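PDB 6SWG: periphilin-1 from Homo sapiens, which probably contributes, as a subunit of the HUSH complex, to epigenetic silencing of transposable elements and newly integrated foreign DNA. Local coordinates for residues 26-31 / 85-90. Sequence-based numbering, arbitrary orientation.
Sequences KAIASK and HFIAEY
At the open end of an antiparallel helical hairpin, Phe86, Ile87 and Tyr90 of helix 61-93 pack against Ala27, Ile28 and Lys31 of helix 23-56, a compact example of how two long helices are held together near their chain ends. The axes of the two short segments approach to 10.6 Å, their N-to-C directions 158° apart. Lys31 lays its aliphatic chain over one face of the Phe86 ring: CG stands 3.7 Å from the ring centroid in a CH-pi contact, 20° off the normal, and CD continues past the ring's CD2-CE2 side. A bend at chi2 (57°) turns the chain along the ring and sends NZ onward to a salt bridge with Glu34, with a second, long and weak ion pair to Glu82. At the rim of the same ring, Ala27 CB lies in plane, 3.9 Å from Phe86 CZ; the same methyl is 4.1 Å from Tyr90 CE1, so two aromatic residues one turn apart share one small partner. Ile28 CG1 and Ile87 CG1 meet at 4.0 Å, the two side chains crossing at about a right angle. An alanine in place of Phe86 is likely to leave the methylenes of Lys31 without their apolar support and open a gap beside Ala27. Toward the N-terminal end of helix 23-56, Thr23 touches Tyr90, and Arg24 touches both Ile87 and Tyr90, while Ile28 and Ile87 also pack against apolar side chains of another protein's chain.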
loop_
_atom_site.group_PDB
_atom_site.type_symbol
_atom_site.label_atom_id
_atom_site.label_comp_id
_atom_site.label_asym_id
_atom_site.label_seq_id
_atom_site.Cartn_x
_atom_site.Cartn_y
_atom_site.Cartn_z
ATOM N N LYS B 26 -27.849 -10.801 10.577
ATOM C CA LYS B 26 -26.890 -9.808 11.038
ATOM C C LYS B 26 -25.457 -10.218 10.715
ATOM O O LYS B 26 -24.658 -9.374 10.309
ATOM C CB LYS B 26 -27.026 -9.559 12.532
ATOM C CG LYS B 26 -28.273 -8.837 12.934
ATOM C CD LYS B 26 -28.308 -8.724 14.448
ATOM C CE LYS B 26 -29.730 -8.650 14.951
ATOM N NZ LYS B 26 -29.796 -8.866 16.439
ATOM N N ALA B 27 -25.113 -11.495 10.915
ATOM C CA ALA B 27 -23.762 -11.977 10.609
ATOM C C ALA B 27 -23.414 -11.775 9.135
ATOM O O ALA B 27 -22.313 -11.288 8.811
ATOM C CB ALA B 27 -23.641 -13.463 10.972
ATOM N N ILE B 28 -24.351 -12.136 8.235
ATOM C CA ILE B 28 -24.108 -11.952 6.803
ATOM C C ILE B 28 -23.960 -10.476 6.491
ATOM O O ILE B 28 -23.081 -10.072 5.736
ATOM C CB ILE B 28 -25.233 -12.599 5.960
ATOM C CG1 ILE B 28 -25.270 -14.113 6.197
ATOM C CG2 ILE B 28 -25.082 -12.305 4.484
ATOM C CD1 ILE B 28 -26.516 -14.806 5.640
ATOM N N ALA B 29 -24.830 -9.648 7.045
ATOM C CA ALA B 29 -24.775 -8.210 6.757
ATOM C C ALA B 29 -23.455 -7.598 7.211
ATOM O O ALA B 29 -22.853 -6.814 6.475
ATOM C CB ALA B 29 -25.943 -7.484 7.448
ATOM N N SER B 30 -22.994 -7.945 8.419
ATOM C CA SER B 30 -21.742 -7.410 8.920
ATOM C C SER B 30 -20.566 -7.934 8.118
ATOM O O SER B 30 -19.641 -7.174 7.815
ATOM C CB SER B 30 -21.549 -7.751 10.388
ATOM O OG SER B 30 -22.375 -6.942 11.160
ATOM N N LYS B 31 -20.579 -9.238 7.782
ATOM C CA LYS B 31 -19.500 -9.796 6.972
ATOM C C LYS B 31 -19.429 -9.104 5.632
ATOM O O LYS B 31 -18.346 -8.783 5.140
ATOM C CB LYS B 31 -19.712 -11.293 6.735
ATOM C CG LYS B 31 -18.498 -12.035 6.153
ATOM C CD LYS B 31 -17.234 -11.904 7.013
ATOM C CE LYS B 31 -15.999 -12.460 6.315
ATOM N NZ LYS B 31 -14.801 -12.420 7.202
ATOM N N HIS B 85 -18.190 -18.336 0.955
ATOM C CA HIS B 85 -17.566 -19.213 1.935
ATOM C C HIS B 85 -18.181 -19.008 3.307
ATOM O O HIS B 85 -18.618 -19.977 3.946
ATOM C CB HIS B 85 -16.071 -19.000 2.009
ATOM C CG HIS B 85 -15.376 -20.163 2.619
ATOM N ND1 HIS B 85 -14.721 -20.084 3.823
ATOM C CD2 HIS B 85 -15.296 -21.454 2.226
ATOM C CE1 HIS B 85 -14.234 -21.272 4.129
ATOM N NE2 HIS B 85 -14.562 -22.115 3.170
ATOM N N PHE B 86 -18.343 -17.736 3.709
ATOM C CA PHE B 86 -18.875 -17.432 5.020
ATOM C C PHE B 86 -20.273 -17.999 5.159
ATOM O O PHE B 86 -20.517 -18.869 6.013
ATOM C CB PHE B 86 -18.896 -15.930 5.206
ATOM C CG PHE B 86 -19.472 -15.487 6.507
ATOM C CD1 PHE B 86 -20.823 -15.285 6.642
ATOM C CD2 PHE B 86 -18.648 -15.239 7.584
ATOM C CE1 PHE B 86 -21.347 -14.864 7.821
ATOM C CE2 PHE B 86 -19.166 -14.809 8.782
ATOM C CZ PHE B 86 -20.530 -14.607 8.895
ATOM N N ILE B 87 -21.143 -17.691 4.201
ATOM C CA ILE B 87 -22.477 -18.221 4.300
ATOM C C ILE B 87 -22.414 -19.745 4.379
ATOM O O ILE B 87 -23.002 -20.349 5.294
ATOM C CB ILE B 87 -23.336 -17.730 3.126
ATOM C CG1 ILE B 87 -23.540 -16.226 3.227
ATOM C CG2 ILE B 87 -24.604 -18.480 3.090
ATOM C CD1 ILE B 87 -24.126 -15.622 1.877
ATOM N N ALA B 88 -21.667 -20.397 3.461
ATOM C CA ALA B 88 -21.653 -21.869 3.464
ATOM C C ALA B 88 -21.170 -22.399 4.841
ATOM O O ALA B 88 -21.829 -23.264 5.459
ATOM C CB ALA B 88 -20.800 -22.394 2.305
ATOM N N GLU B 89 -20.079 -21.817 5.381
ATOM C CA GLU B 89 -19.579 -22.266 6.693
ATOM C C GLU B 89 -20.667 -22.114 7.755
ATOM O O GLU B 89 -21.004 -23.067 8.486
ATOM C CB GLU B 89 -18.338 -21.469 7.106
ATOM C CG GLU B 89 -17.067 -21.847 6.377
ATOM C CD GLU B 89 -16.594 -23.257 6.739
ATOM O OE1 GLU B 89 -15.812 -23.885 6.000
ATOM O OE2 GLU B 89 -16.988 -23.772 7.797
ATOM N N TYR B 90 -21.327 -20.964 7.753
ATOM C CA TYR B 90 -22.328 -20.711 8.769
ATOM C C TYR B 90 -23.466 -21.711 8.662
ATOM O O TYR B 90 -24.007 -22.160 9.674
ATOM C CB TYR B 90 -22.888 -19.303 8.599
ATOM C CG TYR B 90 -23.631 -18.786 9.783
ATOM C CD1 TYR B 90 -22.969 -17.974 10.708
ATOM C CD2 TYR B 90 -24.977 -19.076 9.991
ATOM C CE1 TYR B 90 -23.614 -17.456 11.785
ATOM C CE2 TYR B 90 -25.659 -18.543 11.117
ATOM C CZ TYR B 90 -24.948 -17.736 11.998
ATOM O OH TYR B 90 -25.469 -17.148 13.136
#